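Local coordinates for Asp/Glu-specific dipeptidyl-peptidase (Flavobacterium psychrophilum, PDB 5JXF), which removes dipeptides from the N-terminus of oligopeptides as an S46-family serine peptidase, with strict specificity for aspartate or glutamate at P1, at residues A[222-227]-A[622-626]; A[228-233]-A[678-682]; A[604-610]-A[646-652]. All blocks are in the same frame, centred on the assembly; numbering follows the deposited sequence.

Interaction 1. Residues A[222-227]-A[622-626]; sequences FGSDTD and EFDVP
The rings of Phe-222 and Phe-623 meet edge-to-face: the edge of Phe-623 points at one face of Phe-222, with the planes 88° apart and the centroids separated by 5.6 Å. The atom over the Phe-222 face is Phe-623 CD1, set toward the rim and 3.9 Å from Phe-222 CZ. One face of Phe-623 lies against the backbone of Gly-223, whose CA is 3.9 Å from the ring centroid and 27° off the normal, a CH-pi contact. Around the rim of Phe-623, near its plane, stand Phe-222 CZ, the methyl CG2 of Thr-226 and the carboxylate of Asp-227, whose OD2 is 3.5 Å from Phe-623 CE1. With Phe-222 CG anti to the backbone N (chi1 -174°), the ring reaches along the other backbone, where CE1 also meets Val-625 CG2. At Gly-223 a CB would run into Asp-227 CB and the preceding carbonyl O as well as crowd Phe-623 CE1, so the absence of a side chain suits both backbone and ring.

Polar contacts flank the rings. Gly-223 N donates to Glu-622 O at 3.2 Å, approaching from above the carbonyl plane. Glu-622, extended beyond CG, passes Ser-224 CB and takes a hydrogen bond on OE1 from Thr-226 OG1; its modelled length is too short for detail to rest on it. Asp-227 has its main polar partner in Lys-615, while Asp-225 touches the bound arginine.

The loop before helix 627-635 is thus joined to the short, weakly bonded helical turn of 224-227 by ring packing and two hydrogen bonds, one of doubtful length. Because the acid edging Phe-623 is paired with Lys-615, its charge is probably largely balanced beside the ring's positively polarised rim hydrogens.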
loop_
_atom_site.group_PDB
_atom_site.type_symbol
_atom_site.label_atom_id
_atom_site.label_comp_id
_atom_site.label_asym_id
_atom_site.label_seq_id
_atom_site.Cartn_x
_atom_site.Cartn_y
_atom_site.Cartn_z
ATOM N N PHE A 222 13.936 9.736 4.183
ATOM C CA PHE A 222 12.993 9.754 3.070
ATOM C C PHE A 222 11.760 8.925 3.369
ATOM O O PHE A 222 11.859 7.726 3.608
ATOM C CB PHE A 222 13.659 9.239 1.787
ATOM C CG PHE A 222 12.778 9.378 0.548
ATOM C CD1 PHE A 222 12.289 10.618 0.166
ATOM C CD2 PHE A 222 12.442 8.276 -0.218
ATOM C CE1 PHE A 222 11.475 10.761 -0.985
ATOM C CE2 PHE A 222 11.654 8.416 -1.362
ATOM C CZ PHE A 222 11.168 9.662 -1.738
ATOM N N GLY A 223 10.595 9.566 3.366
ATOM C CA GLY A 223 9.359 8.863 3.670
ATOM C C GLY A 223 8.938 8.937 5.128
ATOM O O GLY A 223 7.811 8.567 5.472
ATOM N N SER A 224 9.844 9.424 5.976
ATOM C CA SER A 224 9.585 9.603 7.409
ATOM C C SER A 224 8.812 8.435 8.006
ATOM O O SER A 224 9.232 7.277 7.913
ATOM C CB SER A 224 8.813 10.906 7.659
ATOM O OG SER A 224 9.665 12.040 7.644
ATOM N N ASP A 225 7.653 8.743 8.576
ATOM C CA ASP A 225 6.871 7.741 9.268
ATOM C C ASP A 225 6.025 6.869 8.339
ATOM O O ASP A 225 5.685 5.738 8.692
ATOM C CB ASP A 225 6.004 8.418 10.317
ATOM C CG ASP A 225 6.837 9.115 11.383
ATOM O OD1 ASP A 225 8.090 8.996 11.346
ATOM O OD2 ASP A 225 6.243 9.777 12.260
ATOM N N THR A 226 5.696 7.364 7.150
ATOM C CA THR A 226 4.976 6.522 6.197
ATOM C C THR A 226 5.796 5.282 5.848
ATOM O O THR A 226 5.301 4.164 5.943
ATOM C CB THR A 226 4.623 7.298 4.906
ATOM O OG1 THR A 226 3.760 8.386 5.250
ATOM C CG2 THR A 226 3.924 6.384 3.903
ATOM N N ASP A 227 7.064 5.485 5.503
ATOM C CA ASP A 227 7.958 4.392 5.133
ATOM C C ASP A 227 8.721 3.710 6.295
ATOM O O ASP A 227 9.441 2.738 6.075
ATOM C CB ASP A 227 8.978 4.904 4.113
ATOM C CG ASP A 227 8.383 5.016 2.705
ATOM O OD1 ASP A 227 7.154 4.911 2.602
ATOM O OD2 ASP A 227 9.137 5.220 1.725
ATOM N N GLU A 622 7.109 14.578 3.826
ATOM C CA GLU A 622 7.868 13.332 3.890
ATOM C C GLU A 622 8.589 12.965 2.589
ATOM O O GLU A 622 9.750 12.566 2.614
ATOM C CB GLU A 622 6.940 12.181 4.291
ATOM C CG GLU A 622 6.101 12.445 5.546
ATOM C CD GLU A 622 5.100 11.327 5.837
ATOM O OE1 GLU A 622 4.810 10.531 4.917
ATOM O OE2 GLU A 622 4.610 11.240 6.985
ATOM N N PHE A 623 7.915 13.086 1.449
ATOM C CA PHE A 623 8.487 12.544 0.217
ATOM C C PHE A 623 9.011 13.587 -0.766
ATOM O O PHE A 623 9.176 13.278 -1.948
ATOM C CB PHE A 623 7.461 11.672 -0.515
ATOM C CG PHE A 623 7.023 10.460 0.254
ATOM C CD1 PHE A 623 7.756 9.282 0.206
ATOM C CD2 PHE A 623 5.868 10.491 1.015
ATOM C CE1 PHE A 623 7.345 8.145 0.909
ATOM C CE2 PHE A 623 5.445 9.360 1.722
ATOM C CZ PHE A 623 6.199 8.185 1.667
ATOM N N ASP A 624 9.278 14.804 -0.307
ATOM C CA ASP A 624 9.995 15.760 -1.157
ATOM C C ASP A 624 11.429 15.255 -1.375
ATOM O O ASP A 624 11.956 14.514 -0.552
ATOM C CB ASP A 624 9.986 17.156 -0.526
ATOM C CG ASP A 624 10.487 18.238 -1.464
ATOM O OD1 ASP A 624 10.677 17.971 -2.675
ATOM O OD2 ASP A 624 10.668 19.376 -0.987
ATOM N N VAL A 625 12.034 15.622 -2.503
ATOM C CA VAL A 625 13.410 15.236 -2.820
ATOM C C VAL A 625 14.238 16.498 -3.006
ATOM O O VAL A 625 13.740 17.472 -3.550
ATOM C CB VAL A 625 13.494 14.362 -4.104
ATOM C CG1 VAL A 625 14.942 14.038 -4.450
ATOM C CG2 VAL A 625 12.706 13.078 -3.936
ATOM N N PRO A 626 15.487 16.508 -2.510
ATOM C CA PRO A 626 16.357 17.657 -2.780
ATOM C C PRO A 626 16.571 17.886 -4.272
ATOM O O PRO A 626 16.443 16.954 -5.077
ATOM C CB PRO A 626 17.670 17.272 -2.102
ATOM C CG PRO A 626 17.270 16.364 -1.015
ATOM C CD PRO A 626 16.101 15.578 -1.547
#

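Interaction 2. Residues A[228-233]-A[678-682]; sequences NWVWPR and FDRVW. With ARG (arginine), chain E; ASP (aspartic acid), chain F.
Chi1 of -53° at Trp-229, with CG anti to the carbonyl carbon, turns one face of the indole to Asp-679, whose chi1 of -143° lies off the usual values and brings OD1 above the ring, 3.2 Å from Trp-229 CE3. The amino N of the bound Arg-Asp dipeptide lies over the same indole face and donates to Asp-679 OD1 at 2.9 Å and to Asn-228 OD1, so the dipeptide's N-terminus is gripped from both segments.

Arg-680, bent at chi3, runs beside the indole and presents its guanidinium edge to the dipeptide's aspartate: Arg-680 NE reaches OD2 of that aspartate at 2.8 Å and NH2 reaches its OD1 at 2.8 Å. This two-pronged grip agrees with the part inferred for Arg-680 in acidic P1 specificity. Arg-233 bridges to Asp-679 OD2, but the modelled closeness leaves that geometry doubtful; its guanidinium face meets the edge of Phe-678, Arg-233 NH1 lying 3.5 Å from Phe-678 CE2.

Trp-229 NE1 donates to Asn-343 O on helix 328-357, which also packs on Trp-682. Phe-678 and Asp-679 form a classic beta bulge opposite Val-699 of strand 698-702, and strand 648-653 touches Phe-678 and Trp-231.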
loop_
_atom_site.group_PDB
_atom_site.type_symbol
_atom_site.label_atom_id
_atom_site.label_comp_id
_atom_site.label_asym_id
_atom_site.label_seq_id
_atom_site.Cartn_x
_atom_site.Cartn_y
_atom_site.Cartn_z
ATOM N N ASN A 228 8.595 4.225 7.509
ATOM C CA ASN A 228 9.251 3.583 8.663
ATOM C C ASN A 228 8.748 2.152 8.844
ATOM O O ASN A 228 7.546 1.899 8.732
ATOM C CB ASN A 228 9.001 4.383 9.931
ATOM C CG ASN A 228 9.967 4.005 11.071
ATOM O OD1 ASN A 228 11.090 3.535 10.836
ATOM N ND2 ASN A 228 9.521 4.202 12.296
ATOM N N TRP A 229 9.672 1.226 9.104
ATOM C CA TRP A 229 9.378 -0.218 9.206
ATOM C C TRP A 229 8.810 -0.828 7.912
ATOM O O TRP A 229 8.196 -1.878 7.961
ATOM C CB TRP A 229 8.397 -0.529 10.345
ATOM C CG TRP A 229 8.795 0.011 11.668
ATOM C CD1 TRP A 229 8.319 1.138 12.267
ATOM C CD2 TRP A 229 9.747 -0.554 12.571
ATOM N NE1 TRP A 229 8.915 1.314 13.488
ATOM C CE2 TRP A 229 9.794 0.287 13.704
ATOM C CE3 TRP A 229 10.560 -1.692 12.537
ATOM C CZ2 TRP A 229 10.646 0.037 14.792
ATOM C CZ3 TRP A 229 11.402 -1.949 13.630
ATOM C CH2 TRP A 229 11.431 -1.087 14.741
ATOM N N VAL A 230 9.030 -0.191 6.771
ATOM C CA VAL A 230 8.407 -0.638 5.520
ATOM C C VAL A 230 9.426 -0.961 4.422
ATOM O O VAL A 230 10.369 -0.206 4.203
ATOM C CB VAL A 230 7.428 0.430 4.978
ATOM C CG1 VAL A 230 7.101 0.159 3.519
ATOM C CG2 VAL A 230 6.140 0.478 5.816
ATOM N N TRP A 231 9.261 -2.119 3.790
ATOM C CA TRP A 231 9.932 -2.456 2.544
ATOM C C TRP A 231 8.869 -2.498 1.409
ATOM O O TRP A 231 7.741 -2.929 1.647
ATOM C CB TRP A 231 10.625 -3.811 2.647
ATOM C CG TRP A 231 11.342 -4.197 1.391
ATOM C CD1 TRP A 231 10.931 -5.094 0.447
ATOM C CD2 TRP A 231 12.601 -3.693 0.949
ATOM N NE1 TRP A 231 11.859 -5.174 -0.563
ATOM C CE2 TRP A 231 12.893 -4.320 -0.280
ATOM C CE3 TRP A 231 13.514 -2.775 1.475
ATOM C CZ2 TRP A 231 14.044 -4.040 -1.000
ATOM C CZ3 TRP A 231 14.653 -2.497 0.755
ATOM C CH2 TRP A 231 14.913 -3.131 -0.466
ATOM N N PRO A 232 9.208 -2.054 0.186
ATOM C CA PRO A 232 10.414 -1.405 -0.347
ATOM C C PRO A 232 10.721 -0.068 0.324
ATOM O O PRO A 232 9.825 0.666 0.752
ATOM C CB PRO A 232 10.081 -1.207 -1.823
ATOM C CG PRO A 232 9.078 -2.283 -2.122
ATOM C CD PRO A 232 8.250 -2.379 -0.893
ATOM N N ARG A 233 12.008 0.215 0.455
ATOM C CA ARG A 233 12.465 1.424 1.111
ATOM C C ARG A 233 13.549 2.053 0.255
ATOM O O ARG A 233 14.389 1.355 -0.316
ATOM C CB ARG A 233 13.010 1.119 2.523
ATOM C CG ARG A 233 13.611 2.338 3.242
ATOM C CD ARG A 233 12.566 3.021 4.136
ATOM N NE ARG A 233 12.227 2.057 5.142
ATOM C CZ ARG A 233 12.408 2.188 6.443
ATOM N NH1 ARG A 233 12.871 3.307 6.982
ATOM N NH2 ARG A 233 12.058 1.182 7.195
ATOM N N PHE A 678 19.586 -0.617 9.099
ATOM C CA PHE A 678 18.837 0.492 9.682
ATOM C C PHE A 678 17.367 0.256 9.992
ATOM O O PHE A 678 16.747 1.100 10.638
ATOM C CB PHE A 678 18.979 1.735 8.802
ATOM C CG PHE A 678 18.133 1.724 7.542
ATOM C CD1 PHE A 678 18.574 1.074 6.393
ATOM C CD2 PHE A 678 16.936 2.436 7.486
ATOM C CE1 PHE A 678 17.821 1.109 5.210
ATOM C CE2 PHE A 678 16.159 2.473 6.305
ATOM C CZ PHE A 678 16.603 1.812 5.168
ATOM N N ASP A 679 16.809 -0.889 9.606
ATOM C CA ASP A 679 15.422 -1.152 9.941
ATOM C C ASP A 679 15.065 -2.612 9.779
ATOM O O ASP A 679 15.910 -3.421 9.409
ATOM C CB ASP A 679 14.488 -0.310 9.052
ATOM C CG ASP A 679 13.259 0.187 9.803
ATOM O OD1 ASP A 679 12.983 -0.326 10.906
ATOM O OD2 ASP A 679 12.565 1.090 9.289
ATOM N N ARG A 680 13.796 -2.929 10.038
ATOM C CA ARG A 680 13.208 -4.225 9.707
ATOM C C ARG A 680 11.971 -3.990 8.865
ATOM O O ARG A 680 11.371 -2.920 8.943
ATOM C CB ARG A 680 12.810 -5.004 10.956
ATOM C CG ARG A 680 13.961 -5.622 11.749
ATOM C CD ARG A 680 13.422 -6.127 13.042
ATOM N NE ARG A 680 13.425 -5.064 14.038
ATOM C CZ ARG A 680 12.798 -5.133 15.206
ATOM N NH1 ARG A 680 12.081 -6.207 15.497
ATOM N NH2 ARG A 680 12.880 -4.125 16.071
ATOM N N VAL A 681 11.567 -4.990 8.095
ATOM C CA VAL A 681 10.366 -4.852 7.266
ATOM C C VAL A 681 9.101 -5.031 8.111
ATOM O O VAL A 681 9.135 -5.651 9.185
ATOM C CB VAL A 681 10.357 -5.860 6.089
ATOM C CG1 VAL A 681 11.652 -5.778 5.328
ATOM C CG2 VAL A 681 10.131 -7.280 6.576
ATOM N N TRP A 682 7.981 -4.507 7.603
ATOM C CA TRP A 682 6.713 -4.466 8.352
ATOM C C TRP A 682 6.312 -5.806 8.933
ATOM O O TRP A 682 5.964 -5.913 10.106
ATOM C CB TRP A 682 5.584 -3.945 7.461
ATOM C CG TRP A 682 4.298 -3.736 8.184
ATOM C CD1 TRP A 682 3.097 -4.345 7.926
ATOM C CD2 TRP A 682 4.073 -2.854 9.291
ATOM N NE1 TRP A 682 2.147 -3.898 8.808
ATOM C CE2 TRP A 682 2.714 -2.980 9.654
ATOM C CE3 TRP A 682 4.887 -1.964 10.007
ATOM C CZ2 TRP A 682 2.148 -2.251 10.706
ATOM C CZ3 TRP A 682 4.323 -1.245 11.057
ATOM C CH2 TRP A 682 2.968 -1.388 11.391
HETATM N N ARG E . 12.645 2.212 12.301
HETATM C CA ARG E . 14.026 2.564 12.600
HETATM C C ARG E . 14.470 1.778 13.839
HETATM O O ARG E . 13.839 1.870 14.887
HETATM C CB ARG E . 14.169 4.075 12.816
HETATM C CG ARG E . 13.875 4.926 11.571
HETATM C CD ARG E . 13.941 6.424 11.879
HETATM N NE ARG E . 12.994 6.804 12.923
HETATM C CZ ARG E . 11.747 7.225 12.692
HETATM N NH1 ARG E . 11.293 7.334 11.444
HETATM N NH2 ARG E . 10.951 7.547 13.711
HETATM N N ASP F . 15.530 0.985 13.708
HETATM C CA ASP F . 15.987 0.116 14.798
HETATM C C ASP F . 17.095 0.703 15.654
HETATM O O ASP F . 18.059 0.014 15.999
HETATM C CB ASP F . 16.438 -1.245 14.239
HETATM C CG ASP F . 15.287 -2.229 14.068
HETATM O OD1 ASP F . 14.252 -2.055 14.733
HETATM O OD2 ASP F . 15.421 -3.192 13.279
#

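Interaction 3. Residues A[604-610]-A[646-652]; sequences NPTTYLD and KLPVCFI
Tyr-608 fits into a notch formed by Lys-646 and Pro-648. The lysine chain, bent at chi3 and chi4, curls over one ring face so that Lys-646 CE sits 3.9 Å from the Tyr-608 centroid and 18° off the normal, while Pro-648 CG meets Tyr-608 CE2 at 4.1 Å. An alanine here would remove this surface, which would probably leave a gap beside Pro-648 and set the end of Lys-646 free to turn.

Val-649 CG2 presses into the backbone at the turn into helix 609-615, against Tyr-608 C and 3.4 Å from Leu-609 N, and the branches of Leu-609 and Leu-647 lie side by side, CD2 to CD2. At the far end Ile-652 CG1 rests against CA and CB of Pro-605.

The strands are antiparallel, their short axes at 155°, and a one-residue shift in register between Thr-606 and Tyr-608 marks a beta bulge. Thr-607 spans it: Thr-607 N donates to Cys-650 O at 2.9 Å, Thr-607 O accepts from Val-649 N at 3.0 Å, and its OG1, chiefly bonded to Arg-233 O, takes a weak bond from Cys-650 N. Asp-599 of the second subunit accepts from Tyr-608 N.

Backbone hydrogen bonds therefore carry the pairing, Leu-609 N to Leu-647 O extending it to the helix start. Charge probably adds little, since the salt bridge from Lys-646 NZ to Asp-610 OD2 is long at 3.7 Å.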
loop_
_atom_site.group_PDB
_atom_site.type_symbol
_atom_site.label_atom_id
_atom_site.label_comp_id
_atom_site.label_asym_id
_atom_site.label_seq_id
_atom_site.Cartn_x
_atom_site.Cartn_y
_atom_site.Cartn_z
ATOM N N ASN A 604 11.180 -7.907 -4.098
ATOM C CA ASN A 604 12.538 -8.191 -4.494
ATOM C C ASN A 604 13.505 -7.664 -3.441
ATOM O O ASN A 604 13.164 -6.731 -2.718
ATOM C CB ASN A 604 12.829 -7.566 -5.846
ATOM C CG ASN A 604 12.064 -8.232 -6.965
ATOM O OD1 ASN A 604 11.936 -9.457 -6.998
ATOM N ND2 ASN A 604 11.530 -7.427 -7.877
ATOM N N PRO A 605 14.718 -8.241 -3.365
ATOM C CA PRO A 605 15.690 -7.879 -2.312
ATOM C C PRO A 605 16.427 -6.544 -2.475
ATOM O O PRO A 605 17.147 -6.162 -1.548
ATOM C CB PRO A 605 16.694 -9.035 -2.368
ATOM C CG PRO A 605 16.622 -9.507 -3.796
ATOM C CD PRO A 605 15.152 -9.427 -4.126
ATOM N N THR A 606 16.265 -5.841 -3.591
ATOM C CA THR A 606 17.002 -4.584 -3.796
ATOM C C THR A 606 16.129 -3.447 -4.328
ATOM O O THR A 606 15.188 -3.692 -5.072
ATOM C CB THR A 606 18.176 -4.770 -4.788
ATOM O OG1 THR A 606 17.659 -5.116 -6.078
ATOM C CG2 THR A 606 19.156 -5.855 -4.310
ATOM N N THR A 607 16.441 -2.209 -3.952
ATOM C CA THR A 607 15.729 -1.044 -4.487
ATOM C C THR A 607 16.695 -0.131 -5.257
ATOM O O THR A 607 17.911 -0.237 -5.105
ATOM C CB THR A 607 15.032 -0.198 -3.377
ATOM O OG1 THR A 607 15.952 0.050 -2.301
ATOM C CG2 THR A 607 13.777 -0.873 -2.829
ATOM N N TYR A 608 16.140 0.778 -6.058
ATOM C CA TYR A 608 16.920 1.709 -6.882
ATOM C C TYR A 608 16.385 3.145 -6.782
ATOM O O TYR A 608 15.265 3.361 -6.338
ATOM C CB TYR A 608 16.944 1.234 -8.358
ATOM C CG TYR A 608 17.570 -0.140 -8.484
ATOM C CD1 TYR A 608 16.819 -1.289 -8.271
ATOM C CD2 TYR A 608 18.929 -0.284 -8.744
ATOM C CE1 TYR A 608 17.403 -2.545 -8.333
ATOM C CE2 TYR A 608 19.522 -1.539 -8.819
ATOM C CZ TYR A 608 18.756 -2.663 -8.613
ATOM O OH TYR A 608 19.331 -3.911 -8.691
ATOM N N LEU A 609 17.192 4.120 -7.189
ATOM C CA LEU A 609 16.828 5.524 -7.045
ATOM C C LEU A 609 15.575 5.888 -7.838
ATOM O O LEU A 609 14.847 6.830 -7.492
ATOM C CB LEU A 609 17.984 6.412 -7.487
ATOM C CG LEU A 609 17.834 7.921 -7.299
ATOM C CD1 LEU A 609 17.453 8.256 -5.880
ATOM C CD2 LEU A 609 19.126 8.647 -7.695
ATOM N N ASP A 610 15.306 5.155 -8.907
ATOM C CA ASP A 610 14.109 5.488 -9.685
ATOM C C ASP A 610 12.871 5.106 -8.859
ATOM O O ASP A 610 11.798 5.678 -9.022
ATOM C CB ASP A 610 14.145 4.829 -11.085
ATOM C CG ASP A 610 13.958 3.324 -11.056
ATOM O OD1 ASP A 610 14.105 2.706 -9.982
ATOM O OD2 ASP A 610 13.662 2.753 -12.129
ATOM N N LYS A 646 21.894 2.212 -13.303
ATOM C CA LYS A 646 20.974 2.308 -12.175
ATOM C C LYS A 646 21.745 2.535 -10.856
ATOM O O LYS A 646 22.879 2.096 -10.736
ATOM C CB LYS A 646 20.130 1.038 -12.081
ATOM C CG LYS A 646 19.516 0.611 -13.418
ATOM C CD LYS A 646 18.604 -0.604 -13.269
ATOM C CE LYS A 646 17.523 -0.361 -12.239
ATOM N NZ LYS A 646 16.955 1.013 -12.357
ATOM N N LEU A 647 21.137 3.230 -9.894
ATOM C CA LEU A 647 21.774 3.456 -8.595
ATOM C C LEU A 647 21.066 2.664 -7.508
ATOM O O LEU A 647 19.936 2.989 -7.121
ATOM C CB LEU A 647 21.770 4.934 -8.231
ATOM C CG LEU A 647 22.653 5.316 -7.048
ATOM C CD1 LEU A 647 24.132 5.244 -7.443
ATOM C CD2 LEU A 647 22.287 6.702 -6.549
ATOM N N PRO A 648 21.707 1.601 -7.031
ATOM C CA PRO A 648 21.171 0.846 -5.901
ATOM C C PRO A 648 20.969 1.773 -4.714
ATOM O O PRO A 648 21.693 2.757 -4.554
ATOM C CB PRO A 648 22.260 -0.188 -5.623
ATOM C CG PRO A 648 22.963 -0.328 -6.931
ATOM C CD PRO A 648 22.969 1.036 -7.526
ATOM N N VAL A 649 19.969 1.498 -3.897
ATOM C CA VAL A 649 19.732 2.372 -2.773
ATOM C C VAL A 649 19.665 1.568 -1.470
ATOM O O VAL A 649 20.363 1.896 -0.519
ATOM C CB VAL A 649 18.460 3.206 -2.992
ATOM C CG1 VAL A 649 18.074 3.933 -1.737
ATOM C CG2 VAL A 649 18.691 4.201 -4.100
ATOM N N CYS A 650 18.832 0.530 -1.429
ATOM C CA CYS A 650 18.686 -0.308 -0.237
ATOM C C CYS A 650 18.619 -1.767 -0.642
ATOM O O CYS A 650 18.357 -2.084 -1.809
ATOM C CB CYS A 650 17.418 0.042 0.566
ATOM S SG CYS A 650 17.280 1.740 1.166
ATOM N N PHE A 651 18.848 -2.646 0.329
ATOM C CA PHE A 651 18.564 -4.067 0.150
ATOM C C PHE A 651 18.199 -4.732 1.477
ATOM O O PHE A 651 18.268 -4.105 2.536
ATOM C CB PHE A 651 19.741 -4.798 -0.530
ATOM C CG PHE A 651 21.013 -4.871 0.299
ATOM C CD1 PHE A 651 21.916 -3.828 0.299
ATOM C CD2 PHE A 651 21.321 -6.013 1.027
ATOM C CE1 PHE A 651 23.103 -3.908 1.041
ATOM C CE2 PHE A 651 22.501 -6.103 1.756
ATOM C CZ PHE A 651 23.387 -5.049 1.769
ATOM N N ILE A 652 17.774 -5.992 1.410
ATOM C CA ILE A 652 17.278 -6.696 2.584
ATOM C C ILE A 652 17.828 -8.114 2.639
ATOM O O ILE A 652 18.111 -8.705 1.605
ATOM C CB ILE A 652 15.719 -6.785 2.621
ATOM C CG1 ILE A 652 15.150 -7.207 1.255
ATOM C CG2 ILE A 652 15.121 -5.461 3.015
ATOM C CD1 ILE A 652 13.595 -7.531 1.285
#

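How the interactions relate
Interactions 2 and 3 are buried, whereas interaction 1 is partly buried and includes the exposed Thr-226. Interaction 2 is the link between them: Trp-231 NE1 is probably hydrogen-bonded to Asn-604 O of interaction 3 (3.0 Å), and Arg-233 NE packs against Asp-227 O of interaction 1. Interactions 2 and 3 reach the same eight-stranded sheet, at strands 673-680 and 601-608 with 648-653; interaction 1 instead joins loops and a short helix. The chemistry follows place: aromatic packing with few polar bonds in 222-227 with 622-626, polar and charged groups gripping the bound dipeptide in 228-233 with 678-682, and backbone bonding near the subunit boundary in 604-610 with 646-652.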